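Local atomic coordinates of N2152 (Neocallimastix frontalis, PDB entry 5U22), a protein that probably hydrolyses rare arabinosyl linkages in plant polysaccharides, as a polyspecific family 39 glycoside hydrolase of a rumen anaerobic fungus. Residues Ser23-Asp28 with Ser320-Asn325; Asn142-Glu147 with Glu178-Pro183; Asn251-Gly256 with Trp280-His285; Val371-Ile376 with Asn389-Lys394. All blocks are in the same frame, centred on the assembly; numbering follows the deposited sequence.

Contact 1. Residues Ser23-Asp28 with Ser320-Asn325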
loop_
_atom_site.group_PDB
_atom_site.type_symbol
_atom_site.label_atom_id
_atom_site.label_comp_id
_atom_site.label_asym_id
_atom_site.label_seq_id
_atom_site.Cartn_x
_atom_site.Cartn_y
_atom_site.Cartn_z
ATOM N N SER A 23 -3.230 21.351 -14.823
ATOM C CA SER A 23 -3.334 19.907 -14.671
ATOM C C SER A 23 -4.773 19.580 -14.297
ATOM O O SER A 23 -5.278 20.083 -13.286
ATOM C CB SER A 23 -2.369 19.390 -13.600
ATOM O OG SER A 23 -1.023 19.550 -14.011
ATOM N N GLN A 24 -5.429 18.750 -15.105
ATOM C CA GLN A 24 -6.842 18.441 -14.908
ATOM C C GLN A 24 -7.021 17.031 -14.368
ATOM O O GLN A 24 -6.441 16.078 -14.897
ATOM C CB GLN A 24 -7.630 18.584 -16.213
ATOM C CG GLN A 24 -7.617 19.978 -16.809
ATOM C CD GLN A 24 -8.793 20.201 -17.746
ATOM O OE1 GLN A 24 -9.940 19.893 -17.408
ATOM N NE2 GLN A 24 -8.513 20.719 -18.932
ATOM N N LEU A 25 -7.870 16.899 -13.352
ATOM C CA LEU A 25 -8.324 15.614 -12.838
ATOM C C LEU A 25 -9.844 15.617 -12.825
ATOM O O LEU A 25 -10.462 16.585 -12.367
ATOM C CB LEU A 25 -7.795 15.359 -11.425
ATOM C CG LEU A 25 -6.275 15.373 -11.275
ATOM C CD1 LEU A 25 -5.864 16.496 -10.350
ATOM C CD2 LEU A 25 -5.789 14.034 -10.737
ATOM N N THR A 26 -10.447 14.543 -13.325
ATOM C CA THR A 26 -11.898 14.465 -13.427
ATOM C C THR A 26 -12.401 13.294 -12.595
ATOM O O THR A 26 -11.965 12.153 -12.784
ATOM C CB THR A 26 -12.336 14.346 -14.883
ATOM O OG1 THR A 26 -11.875 15.505 -15.582
ATOM C CG2 THR A 26 -13.869 14.277 -14.977
ATOM N N VAL A 27 -13.300 13.597 -11.666
ATOM C CA VAL A 27 -13.914 12.628 -10.770
ATOM C C VAL A 27 -15.316 12.366 -11.300
ATOM O O VAL A 27 -16.095 13.307 -11.477
ATOM C CB VAL A 27 -13.966 13.169 -9.332
ATOM C CG1 VAL A 27 -14.755 12.239 -8.417
ATOM C CG2 VAL A 27 -12.559 13.410 -8.796
ATOM N N ASP A 28 -15.637 11.104 -11.577
ATOM C CA ASP A 28 -16.985 10.725 -11.993
ATOM C C ASP A 28 -17.660 10.038 -10.812
ATOM O O ASP A 28 -17.433 8.852 -10.563
ATOM C CB ASP A 28 -16.968 9.812 -13.221
ATOM C CG ASP A 28 -18.371 9.511 -13.739
ATOM O OD1 ASP A 28 -19.359 9.724 -12.993
ATOM O OD2 ASP A 28 -18.489 9.061 -14.892
ATOM N N SER A 320 -9.951 10.479 -13.374
ATOM C CA SER A 320 -9.197 10.500 -14.618
ATOM C C SER A 320 -8.103 11.549 -14.506
ATOM O O SER A 320 -8.412 12.753 -14.443
ATOM C CB SER A 320 -10.105 10.792 -15.809
ATOM O OG SER A 320 -9.334 10.959 -16.990
ATOM N N PRO A 321 -6.836 11.156 -14.469
ATOM C CA PRO A 321 -5.758 12.109 -14.213
ATOM C C PRO A 321 -5.071 12.505 -15.509
ATOM O O PRO A 321 -5.437 12.013 -16.586
ATOM C CB PRO A 321 -4.818 11.304 -13.312
ATOM C CG PRO A 321 -4.919 9.918 -13.902
ATOM C CD PRO A 321 -6.343 9.766 -14.430
ATOM N N PRO A 322 -4.077 13.397 -15.457
ATOM C CA PRO A 322 -3.388 13.771 -16.712
ATOM C C PRO A 322 -2.799 12.589 -17.468
ATOM O O PRO A 322 -2.989 12.490 -18.691
ATOM C CB PRO A 322 -2.319 14.754 -16.223
ATOM C CG PRO A 322 -2.970 15.425 -15.052
ATOM C CD PRO A 322 -3.712 14.304 -14.350
ATOM N N ASN A 323 -2.100 11.683 -16.777
ATOM C CA ASN A 323 -1.506 10.505 -17.404
ATOM C C ASN A 323 -1.039 9.531 -16.331
ATOM O O ASN A 323 0.020 9.738 -15.727
ATOM C CB ASN A 323 -0.322 10.900 -18.299
ATOM C CG ASN A 323 0.333 9.694 -18.978
ATOM O OD1 ASN A 323 -0.165 8.578 -18.902
ATOM N ND2 ASN A 323 1.449 9.929 -19.653
ATOM N N GLU A 324 -1.825 8.487 -16.064
ATOM C CA GLU A 324 -1.461 7.545 -15.009
ATOM C C GLU A 324 -0.243 6.706 -15.365
ATOM O O GLU A 324 0.285 6.008 -14.493
ATOM C CB GLU A 324 -2.626 6.611 -14.689
ATOM C CG GLU A 324 -2.902 5.574 -15.778
ATOM C CD GLU A 324 -3.558 4.325 -15.215
ATOM O OE1 GLU A 324 -3.617 4.203 -13.967
ATOM O OE2 GLU A 324 -4.013 3.473 -16.015
ATOM N N ASN A 325 0.205 6.738 -16.614
ATOM C CA ASN A 325 1.387 5.986 -17.035
ATOM C C ASN A 325 2.625 6.862 -17.061
ATOM O O ASN A 325 3.430 6.795 -17.994
ATOM C CB ASN A 325 1.143 5.357 -18.401
ATOM C CG ASN A 325 -0.059 4.445 -18.398
ATOM O OD1 ASN A 325 -0.084 3.449 -17.683
ATOM N ND2 ASN A 325 -1.080 4.799 -19.179
#
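Leu25 meets the proline pair Pro321-Pro322 with its branched end. Its CG stands beside its own backbone N, anti to the carbonyl carbon (chi1 -58°). An unusual chi2 of 117° then turns CD2 to 3.9 Å from CB of Pro321. The two side chains cross at about a right angle. Pro322 comes in with its CD and CG atoms: CD lies 4.1 Å from CG of Leu25 and 3.3 Å from the carbonyl O of Gln24. Having no N-H, Pro322 offers Gln24 O carbon contacts only.

One residue further, the chains pair as strands. Thr26 N donates to Ser320 O at 2.9 Å, and Ser320 N donates to Thr26 O at 2.7 Å. The CB atoms of Thr26 and Ser320 lie 4.3 Å apart on the same face of the sheet. Ser320 OG is turned anti to the backbone N (chi1 173°). The OG1 of Thr26 is held by Asn357, and Phe344 packs on Leu25. The paired residues end in a proline-led loop, where the antiparallel ladder stops. This is the end of an antiparallel strand pair in the beta-sandwich domain, in which the N-terminal strand lies between strands 315-320 and 353-359 of the mainly C-terminal sheet.

Contact 2. Residues Asn142-Glu147 with Glu178-Pro183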
loop_
_atom_site.group_PDB
_atom_site.type_symbol
_atom_site.label_atom_id
_atom_site.label_comp_id
_atom_site.label_asym_id
_atom_site.label_seq_id
_atom_site.Cartn_x
_atom_site.Cartn_y
_atom_site.Cartn_z
ATOM N N ASN A 142 1.284 -16.113 4.809
ATOM C CA ASN A 142 2.696 -16.478 4.899
ATOM C C ASN A 142 3.392 -16.127 3.589
ATOM O O ASN A 142 3.091 -16.716 2.546
ATOM C CB ASN A 142 2.870 -17.977 5.167
ATOM C CG ASN A 142 2.343 -18.410 6.521
ATOM O OD1 ASN A 142 1.661 -19.436 6.643
ATOM N ND2 ASN A 142 2.658 -17.642 7.540
ATOM N N GLU A 143 4.342 -15.204 3.647
ATOM C CA GLU A 143 5.093 -14.775 2.474
ATOM C C GLU A 143 6.412 -15.538 2.443
ATOM O O GLU A 143 7.211 -15.435 3.376
ATOM C CB GLU A 143 5.317 -13.264 2.518
ATOM C CG GLU A 143 5.977 -12.688 1.281
ATOM C CD GLU A 143 6.264 -11.201 1.416
ATOM O OE1 GLU A 143 6.154 -10.660 2.544
ATOM O OE2 GLU A 143 6.601 -10.576 0.389
ATOM N N ILE A 144 6.631 -16.309 1.375
ATOM C CA ILE A 144 7.696 -17.309 1.374
ATOM C C ILE A 144 9.076 -16.660 1.307
ATOM O O ILE A 144 10.020 -17.120 1.968
ATOM C CB ILE A 144 7.466 -18.318 0.226
ATOM C CG1 ILE A 144 6.337 -19.279 0.604
ATOM C CG2 ILE A 144 8.761 -19.096 -0.113
ATOM C CD1 ILE A 144 6.017 -20.340 -0.454
ATOM N N TRP A 145 9.226 -15.587 0.531
ATOM C CA TRP A 145 10.544 -15.005 0.308
ATOM C C TRP A 145 10.402 -13.499 0.127
ATOM O O TRP A 145 9.329 -12.926 0.339
ATOM C CB TRP A 145 11.221 -15.668 -0.896
ATOM C CG TRP A 145 12.723 -15.506 -0.906
ATOM C CD1 TRP A 145 13.470 -14.778 -1.796
ATOM C CD2 TRP A 145 13.647 -16.077 0.022
ATOM N NE1 TRP A 145 14.809 -14.867 -1.479
ATOM C CE2 TRP A 145 14.944 -15.672 -0.374
ATOM C CE3 TRP A 145 13.512 -16.906 1.141
ATOM C CZ2 TRP A 145 16.091 -16.053 0.322
ATOM C CZ3 TRP A 145 14.661 -17.299 1.829
ATOM C CH2 TRP A 145 15.935 -16.870 1.412
ATOM N N ASN A 146 11.499 -12.851 -0.269
ATOM C CA ASN A 146 11.516 -11.401 -0.465
ATOM C C ASN A 146 12.549 -11.100 -1.532
ATOM O O ASN A 146 13.731 -11.409 -1.345
ATOM C CB ASN A 146 11.861 -10.661 0.833
ATOM C CG ASN A 146 11.880 -9.139 0.668
ATOM O OD1 ASN A 146 11.048 -8.564 -0.029
ATOM N ND2 ASN A 146 12.832 -8.485 1.335
ATOM N N GLU A 147 12.101 -10.513 -2.638
ATOM C CA GLU A 147 12.974 -10.080 -3.725
ATOM C C GLU A 147 13.948 -11.179 -4.170
ATOM O O GLU A 147 15.170 -10.985 -4.127
ATOM C CB GLU A 147 13.718 -8.811 -3.341
ATOM C CG GLU A 147 12.734 -7.701 -2.948
ATOM C CD GLU A 147 13.323 -6.305 -2.963
ATOM O OE1 GLU A 147 14.561 -6.157 -2.806
ATOM O OE2 GLU A 147 12.530 -5.345 -3.135
ATOM N N GLU A 178 -3.897 -20.922 5.909
ATOM C CA GLU A 178 -3.307 -19.607 5.733
ATOM C C GLU A 178 -3.033 -19.347 4.256
ATOM O O GLU A 178 -2.752 -20.267 3.483
ATOM C CB GLU A 178 -2.015 -19.487 6.549
ATOM C CG GLU A 178 -1.423 -18.083 6.589
ATOM C CD GLU A 178 -2.395 -17.048 7.136
ATOM O OE1 GLU A 178 -2.399 -16.829 8.373
ATOM O OE2 GLU A 178 -3.156 -16.456 6.331
ATOM N N LYS A 179 -3.138 -18.082 3.867
ATOM C CA LYS A 179 -2.764 -17.678 2.521
ATOM C C LYS A 179 -1.255 -17.759 2.336
ATOM O O LYS A 179 -0.483 -17.550 3.274
ATOM C CB LYS A 179 -3.227 -16.254 2.244
ATOM C CG LYS A 179 -4.721 -16.050 2.437
ATOM C CD LYS A 179 -5.478 -16.526 1.220
ATOM C CE LYS A 179 -6.954 -16.171 1.307
ATOM N NZ LYS A 179 -7.628 -16.946 2.370
ATOM N N ILE A 180 -0.843 -18.056 1.104
ATOM C CA ILE A 180 0.564 -18.053 0.711
ATOM C C ILE A 180 0.789 -16.905 -0.265
ATOM O O ILE A 180 0.052 -16.759 -1.251
ATOM C CB ILE A 180 0.980 -19.399 0.104
ATOM C CG1 ILE A 180 0.871 -20.503 1.163
ATOM C CG2 ILE A 180 2.414 -19.323 -0.404
ATOM C CD1 ILE A 180 1.143 -21.919 0.616
ATOM N N ILE A 181 1.818 -16.099 -0.003
ATOM C CA ILE A 181 2.034 -14.823 -0.678
ATOM C C ILE A 181 3.373 -14.855 -1.398
ATOM O O ILE A 181 4.386 -15.243 -0.810
ATOM C CB ILE A 181 2.019 -13.657 0.328
ATOM C CG1 ILE A 181 0.674 -13.559 1.040
ATOM C CG2 ILE A 181 2.361 -12.328 -0.366
ATOM C CD1 ILE A 181 0.724 -12.629 2.250
ATOM N N GLY A 182 3.389 -14.411 -2.651
ATOM C CA GLY A 182 4.652 -14.240 -3.354
ATOM C C GLY A 182 4.424 -13.962 -4.822
ATOM O O GLY A 182 3.284 -13.792 -5.245
ATOM N N PRO A 183 5.497 -13.943 -5.620
ATOM C CA PRO A 183 6.881 -14.280 -5.276
ATOM C C PRO A 183 7.707 -13.111 -4.748
ATOM O O PRO A 183 8.889 -13.309 -4.504
ATOM C CB PRO A 183 7.441 -14.762 -6.609
ATOM C CG PRO A 183 6.743 -13.898 -7.608
ATOM C CD PRO A 183 5.353 -13.628 -7.053
HETATM O O HOH W 1 7.170 -14.658 -1.442
#
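Asn142 and Ile180 start a parallel ladder between neighbouring strands of the TIM barrel. Asn142 N donates to Lys179 O at 2.7 Å, and Ile181 N returns a bond to Asn142 O at 2.9 Å. Beyond them Ile144 N reaches Ile181 O only weakly, at 3.3 Å.

Ile144, just past the strand end, touches Ile180, CD1 to CG2 at 3.7 Å. Helix 160-174 covers Ile144 with Met163, Trp164 and Leu171, and Ile180 with Arg172. On the face of Glu143 and Ile181, Glu143 runs extended, its CG 4.0 Å from Ile181 CG2. With CG anti to the backbone N (chi1 -175°), its carboxylate is carried on to Arg68, which forms a salt bridge, and to Ser184 and Asn245.

The chain then leads to Asn146 and Glu147, which both bond a buffer molecule. They resemble the Asn-Glu motif of clan GH-A glycosidases, so Glu147 is probably the acid/base. Where the strands part, a water accepts from Trp145 N at 3.0 Å and donates to Ile181 O at 2.9 Å.

Contact 3. Residues Asn251-Gly256 with Trp280-His285; sequences NHDLEG and WWFVPH. With EDO (1,2-ethanediol), chain C.
The imidazole of His252 lies flat on the indole of Trp281. Their planes are 9° apart, and the centroids of the imidazole and the six-membered ring are 3.5 Å apart, so this is a face-to-face stack. NE2 of His252 is its closest atom, 3.3 Å from CZ2 of Trp281. CB of His252 also makes a CH-pi contact over the five-membered ring. At the imidazole edge, ND1 hydrogen-bonds both hydroxyls of an ethanediol, probably from the crystallisation liquor, O1 at 2.9 Å and O2 at 3.2 Å; either partner could be the donor.

The Phe282 ring has Trp281 CB over one face. Oxygens meet its edge: His252 O is 3.4 Å from CE2, and Asp253 OD1 is 3.6 Å from CZ. The Asp253 carboxylate plane is nearly parallel to the ring, 14° away. Lys381 adds a cation-pi contact. Trp280 stacks with Tyr45.

Glu255 ties the two loops together. Its CG is anti to the backbone N (chi1 -169°) and the chain stays extended, which carries the carboxylate to the backbone of the other loop. OE2 takes Trp281 N on its syn lone pair at 2.9 Å. OE1 accepts from a water, which in turn accepts from Phe282 N. Thr279 and Ser291 also bond this carboxylate. Both loops follow barrel strands. A buffer molecule bonds Trp280 O beside Trp281, consistent with these loops walling the active-site cleft of a TIM-barrel glycosidase.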
loop_
_atom_site.group_PDB
_atom_site.type_symbol
_atom_site.label_atom_id
_atom_site.label_comp_id
_atom_site.label_asym_id
_atom_site.label_seq_id
_atom_site.Cartn_x
_atom_site.Cartn_y
_atom_site.Cartn_z
ATOM N N ASN A 251 12.969 7.972 -5.912
ATOM C CA ASN A 251 13.754 8.686 -4.902
ATOM C C ASN A 251 13.320 8.221 -3.509
ATOM O O ASN A 251 12.199 8.510 -3.070
ATOM C CB ASN A 251 13.563 10.193 -5.071
ATOM C CG ASN A 251 14.430 11.007 -4.124
ATOM O OD1 ASN A 251 15.000 10.481 -3.169
ATOM N ND2 ASN A 251 14.534 12.295 -4.392
ATOM N N HIS A 252 14.210 7.516 -2.801
ATOM C CA HIS A 252 13.872 6.990 -1.475
ATOM C C HIS A 252 13.422 8.087 -0.519
ATOM O O HIS A 252 12.679 7.820 0.430
ATOM C CB HIS A 252 15.077 6.281 -0.844
ATOM C CG HIS A 252 15.655 5.167 -1.666
ATOM N ND1 HIS A 252 16.815 4.513 -1.305
ATOM C CD2 HIS A 252 15.240 4.587 -2.819
ATOM C CE1 HIS A 252 17.085 3.575 -2.196
ATOM N NE2 HIS A 252 16.155 3.612 -3.134
ATOM N N ASP A 253 13.911 9.313 -0.713
ATOM C CA ASP A 253 13.581 10.393 0.208
ATOM C C ASP A 253 12.118 10.815 0.127
ATOM O O ASP A 253 11.658 11.564 0.994
ATOM C CB ASP A 253 14.491 11.594 -0.055
ATOM C CG ASP A 253 15.936 11.312 0.287
ATOM O OD1 ASP A 253 16.188 10.456 1.171
ATOM O OD2 ASP A 253 16.822 11.957 -0.320
ATOM N N LEU A 254 11.386 10.355 -0.878
ATOM C CA LEU A 254 9.967 10.658 -1.016
ATOM C C LEU A 254 9.076 9.609 -0.357
ATOM O O LEU A 254 7.845 9.686 -0.489
ATOM C CB LEU A 254 9.598 10.795 -2.498
ATOM C CG LEU A 254 10.330 11.858 -3.334
ATOM C CD1 LEU A 254 9.469 12.339 -4.502
ATOM C CD2 LEU A 254 10.827 13.037 -2.502
ATOM N N GLU A 255 9.665 8.633 0.331
ATOM C CA GLU A 255 8.882 7.692 1.118
ATOM C C GLU A 255 7.988 8.462 2.080
ATOM O O GLU A 255 8.448 9.365 2.784
ATOM C CB GLU A 255 9.820 6.749 1.890
ATOM C CG GLU A 255 9.144 5.549 2.537
ATOM C CD GLU A 255 10.119 4.711 3.340
ATOM O OE1 GLU A 255 10.240 4.948 4.570
ATOM O OE2 GLU A 255 10.795 3.850 2.730
ATOM N N GLY A 256 6.698 8.140 2.075
ATOM C CA GLY A 256 5.793 8.874 2.939
ATOM C C GLY A 256 5.490 10.306 2.540
ATOM O O GLY A 256 4.833 11.015 3.307
ATOM N N TRP A 280 10.410 0.364 3.508
ATOM C CA TRP A 280 11.217 0.671 4.696
ATOM C C TRP A 280 12.633 0.915 4.194
ATOM O O TRP A 280 13.505 0.047 4.310
ATOM C CB TRP A 280 11.161 -0.459 5.705
ATOM C CG TRP A 280 11.979 -0.212 6.949
ATOM C CD1 TRP A 280 12.075 0.952 7.662
ATOM C CD2 TRP A 280 12.816 -1.162 7.611
ATOM N NE1 TRP A 280 12.903 0.775 8.743
ATOM C CE2 TRP A 280 13.384 -0.511 8.726
ATOM C CE3 TRP A 280 13.140 -2.504 7.370
ATOM C CZ2 TRP A 280 14.256 -1.159 9.598
ATOM C CZ3 TRP A 280 13.996 -3.147 8.239
ATOM C CH2 TRP A 280 14.546 -2.476 9.341
ATOM N N TRP A 281 12.863 2.091 3.611
ATOM C CA TRP A 281 14.199 2.385 3.105
ATOM C C TRP A 281 15.169 2.819 4.194
ATOM O O TRP A 281 16.381 2.674 4.008
ATOM C CB TRP A 281 14.156 3.479 2.032
ATOM C CG TRP A 281 13.819 2.980 0.669
ATOM C CD1 TRP A 281 12.745 3.339 -0.090
ATOM C CD2 TRP A 281 14.557 2.028 -0.101
ATOM N NE1 TRP A 281 12.774 2.678 -1.293
ATOM C CE2 TRP A 281 13.879 1.867 -1.324
ATOM C CE3 TRP A 281 15.739 1.311 0.114
ATOM C CZ2 TRP A 281 14.330 1.008 -2.319
ATOM C CZ3 TRP A 281 16.186 0.464 -0.872
ATOM C CH2 TRP A 281 15.483 0.317 -2.077
ATOM N N PHE A 282 14.678 3.350 5.310
ATOM C CA PHE A 282 15.539 3.953 6.326
ATOM C C PHE A 282 15.617 3.005 7.516
ATOM O O PHE A 282 14.894 3.135 8.505
ATOM C CB PHE A 282 15.030 5.330 6.655
ATOM C CG PHE A 282 14.996 6.190 5.447
ATOM C CD1 PHE A 282 16.175 6.664 4.906
ATOM C CD2 PHE A 282 13.808 6.403 4.761
ATOM C CE1 PHE A 282 16.167 7.407 3.735
ATOM C CE2 PHE A 282 13.797 7.143 3.600
ATOM C CZ PHE A 282 14.989 7.650 3.087
ATOM N N VAL A 283 16.513 2.035 7.386
ATOM C CA VAL A 283 16.677 0.941 8.336
ATOM C C VAL A 283 16.980 1.441 9.747
ATOM O O VAL A 283 16.503 0.822 10.709
ATOM C CB VAL A 283 17.745 -0.034 7.814
ATOM C CG1 VAL A 283 18.055 -1.108 8.841
ATOM C CG2 VAL A 283 17.251 -0.697 6.542
ATOM N N PRO A 284 17.719 2.541 9.954
ATOM C CA PRO A 284 17.876 3.049 11.330
ATOM C C PRO A 284 16.583 3.456 12.015
ATOM O O PRO A 284 16.590 3.611 13.242
ATOM C CB PRO A 284 18.800 4.264 11.158
ATOM C CG PRO A 284 19.611 3.931 9.962
ATOM C CD PRO A 284 18.638 3.242 9.035
ATOM N N HIS A 285 15.480 3.643 11.291
ATOM C CA HIS A 285 14.265 4.230 11.866
ATOM C C HIS A 285 13.023 3.391 11.566
ATOM O O HIS A 285 12.064 3.871 10.953
ATOM C CB HIS A 285 14.089 5.664 11.368
ATOM C CG HIS A 285 15.299 6.527 11.577
ATOM N ND1 HIS A 285 15.871 6.721 12.817
ATOM C CD2 HIS A 285 16.043 7.247 10.704
ATOM C CE1 HIS A 285 16.917 7.520 12.697
ATOM N NE2 HIS A 285 17.041 7.858 11.426
HETATM C C1 EDO C . 18.527 5.137 2.162
HETATM O O1 EDO C . 17.730 5.716 1.120
HETATM C C2 EDO C . 18.633 3.636 1.924
HETATM O O2 EDO C . 19.182 3.410 0.617
HETATM O O HOH W 2 11.973 3.806 6.196
#

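Contact 4. Residues Val371-Ile376 with Asn389-Lys394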
loop_
_atom_site.group_PDB
_atom_site.type_symbol
_atom_site.label_atom_id
_atom_site.label_comp_id
_atom_site.label_asym_id
_atom_site.label_seq_id
_atom_site.Cartn_x
_atom_site.Cartn_y
_atom_site.Cartn_z
ATOM N N VAL A 371 -17.775 23.317 -0.430
ATOM C CA VAL A 371 -16.481 22.793 -0.865
ATOM C C VAL A 371 -15.392 23.339 0.047
ATOM O O VAL A 371 -15.188 24.555 0.119
ATOM C CB VAL A 371 -16.191 23.147 -2.331
ATOM C CG1 VAL A 371 -14.822 22.620 -2.750
ATOM C CG2 VAL A 371 -17.294 22.578 -3.218
ATOM N N LYS A 372 -14.696 22.448 0.740
ATOM C CA LYS A 372 -13.530 22.819 1.522
ATOM C C LYS A 372 -12.299 22.222 0.859
ATOM O O LYS A 372 -12.247 21.012 0.616
ATOM C CB LYS A 372 -13.659 22.332 2.962
ATOM C CG LYS A 372 -12.434 22.602 3.822
ATOM C CD LYS A 372 -12.699 22.125 5.239
ATOM C CE LYS A 372 -11.595 22.526 6.209
ATOM N NZ LYS A 372 -11.872 21.984 7.582
ATOM N N VAL A 373 -11.325 23.069 0.553
ATOM C CA VAL A 373 -10.109 22.666 -0.146
ATOM C C VAL A 373 -8.945 22.841 0.821
ATOM O O VAL A 373 -8.736 23.936 1.356
ATOM C CB VAL A 373 -9.910 23.492 -1.429
ATOM C CG1 VAL A 373 -8.668 23.038 -2.172
ATOM C CG2 VAL A 373 -11.143 23.371 -2.321
ATOM N N GLU A 374 -8.194 21.767 1.059
ATOM C CA GLU A 374 -7.093 21.791 2.013
ATOM C C GLU A 374 -5.808 21.283 1.369
ATOM O O GLU A 374 -5.830 20.566 0.365
ATOM C CB GLU A 374 -7.375 20.924 3.244
ATOM C CG GLU A 374 -8.686 21.177 3.908
ATOM C CD GLU A 374 -8.945 20.167 5.006
ATOM O OE1 GLU A 374 -8.247 20.239 6.033
ATOM O OE2 GLU A 374 -9.813 19.290 4.825
ATOM N N LYS A 375 -4.681 21.633 1.991
ATOM C CA LYS A 375 -3.385 21.103 1.587
ATOM C C LYS A 375 -2.586 20.688 2.812
ATOM O O LYS A 375 -2.764 21.226 3.909
ATOM C CB LYS A 375 -2.572 22.115 0.771
ATOM C CG LYS A 375 -2.165 23.369 1.539
ATOM C CD LYS A 375 -1.316 24.270 0.657
ATOM C CE LYS A 375 -1.101 25.651 1.283
ATOM N NZ LYS A 375 -0.350 25.573 2.559
ATOM N N ILE A 376 -1.698 19.723 2.611
ATOM C CA ILE A 376 -0.724 19.341 3.622
ATOM C C ILE A 376 0.641 19.514 2.976
ATOM O O ILE A 376 0.946 18.865 1.968
ATOM C CB ILE A 376 -0.945 17.913 4.146
ATOM C CG1 ILE A 376 0.113 17.570 5.196
ATOM C CG2 ILE A 376 -0.986 16.860 3.007
ATOM C CD1 ILE A 376 -0.104 18.322 6.492
ATOM N N ASN A 389 -3.619 22.871 6.055
ATOM C CA ASN A 389 -4.101 24.240 6.000
ATOM C C ASN A 389 -5.298 24.297 5.066
ATOM O O ASN A 389 -5.320 23.623 4.034
ATOM C CB ASN A 389 -3.006 25.186 5.501
ATOM C CG ASN A 389 -1.653 24.868 6.107
ATOM O OD1 ASN A 389 -0.744 24.391 5.423
ATOM N ND2 ASN A 389 -1.523 25.111 7.401
ATOM N N THR A 390 -6.288 25.103 5.420
ATOM C CA THR A 390 -7.432 25.299 4.547
ATOM C C THR A 390 -7.098 26.396 3.538
ATOM O O THR A 390 -6.877 27.548 3.918
ATOM C CB THR A 390 -8.672 25.638 5.364
ATOM O OG1 THR A 390 -8.929 24.556 6.263
ATOM C CG2 THR A 390 -9.880 25.796 4.442
ATOM N N ILE A 391 -7.027 26.028 2.258
ATOM C CA ILE A 391 -6.780 27.012 1.203
ATOM C C ILE A 391 -7.972 27.951 1.062
ATOM O O ILE A 391 -7.828 29.177 1.104
ATOM C CB ILE A 391 -6.476 26.301 -0.128
ATOM C CG1 ILE A 391 -5.318 25.314 0.041
ATOM C CG2 ILE A 391 -6.178 27.323 -1.218
ATOM C CD1 ILE A 391 -4.971 24.580 -1.243
ATOM N N PHE A 392 -9.162 27.390 0.877
ATOM C CA PHE A 392 -10.393 28.164 0.837
ATOM C C PHE A 392 -11.563 27.216 1.066
ATOM O O PHE A 392 -11.426 25.993 0.967
ATOM C CB PHE A 392 -10.557 28.941 -0.481
ATOM C CG PHE A 392 -10.773 28.074 -1.709
ATOM C CD1 PHE A 392 -12.049 27.666 -2.074
ATOM C CD2 PHE A 392 -9.718 27.746 -2.530
ATOM C CE1 PHE A 392 -12.256 26.899 -3.208
ATOM C CE2 PHE A 392 -9.912 26.975 -3.664
ATOM C CZ PHE A 392 -11.181 26.548 -4.007
ATOM N N GLU A 393 -12.713 27.808 1.376
ATOM C CA GLU A 393 -13.931 27.061 1.670
ATOM C C GLU A 393 -15.118 27.913 1.245
ATOM O O GLU A 393 -15.263 29.034 1.732
ATOM C CB GLU A 393 -13.985 26.740 3.167
ATOM C CG GLU A 393 -15.191 25.988 3.620
ATOM C CD GLU A 393 -15.028 25.438 5.026
ATOM O OE1 GLU A 393 -14.054 25.825 5.718
ATOM O OE2 GLU A 393 -15.867 24.607 5.425
ATOM N N LYS A 394 -15.949 27.410 0.331
ATOM C CA LYS A 394 -17.099 28.181 -0.127
ATOM C C LYS A 394 -18.101 27.244 -0.785
ATOM O O LYS A 394 -17.816 26.070 -1.041
ATOM C CB LYS A 394 -16.684 29.300 -1.092
ATOM C CG LYS A 394 -16.176 28.801 -2.430
ATOM C CD LYS A 394 -15.817 29.958 -3.343
ATOM C CE LYS A 394 -15.301 29.451 -4.689
ATOM N NZ LYS A 394 -14.722 30.545 -5.513
HETATM O O HOH W 3 -13.521 24.622 8.185
HETATM O O HOH W 4 -7.016 22.467 6.879
#
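Ile391 and Phe392 both sit opposite Val373, a classic beta bulge in an otherwise regular antiparallel pair of the beta-sandwich domain. Val373 N donates to Phe392 O at 3.0 Å, while Val373 O accepts from Ile391 N at 2.8 Å. The second bond is the more bent, with 134° at the hydrogen. The register shifts by one residue here, and the strands run at 149° to each other.

Val373 packs against both bulge residues. Its CG2 lies over one face of the Phe392 ring, 3.6 Å from CZ, and its CG1 meets CD1 of Ile391. Phe392 CG stands between its backbone N and carbonyl carbon (chi1 67°), which swings the ring over the valine. Val405 of strand 403-408 packs on both Val373 and Phe392. CD1 of Ile391 also reaches CB of Lys375 at 4.0 Å.

On the other face the extended Lys372 chain slants across Glu393 and crosses Thr390 at about a right angle. Its CE is 3.4 Å from Thr390 OG1. Its amine and the Glu393 carboxylate are joined through a water; Glu393 also bonds His370. A second water links Thr390 OG1 to Glu374, whose other oxygen forms a salt bridge with Arg417. At the end of the pair Lys375 NZ, salt-bridged to Asp377, donates to Asn389 OD1 at 3.1 Å from above the amide plane.

Overall arrangement
The chain opens with strand 23-28, whose partner in contact 1 arrives nearly 300 residues later. That long loop holds the whole parallel barrel, and contacts 2 and 3 both lie within it, one after the other. Contact 2 joins consecutive barrel strands across one helical crossover. Contact 3 joins the loops after two later strands, about 6 Å from contact 2 at the nearest atoms. Contact 4 follows once contact 1 has closed and pairs two strands across a short connection. Contacts 1 and 4 belong to the same mixed sheet, with centres 20 Å apart. Contact 1 therefore brackets the barrel and brings the N-terminal strand into the sandwich, next to the strand that follows the barrel.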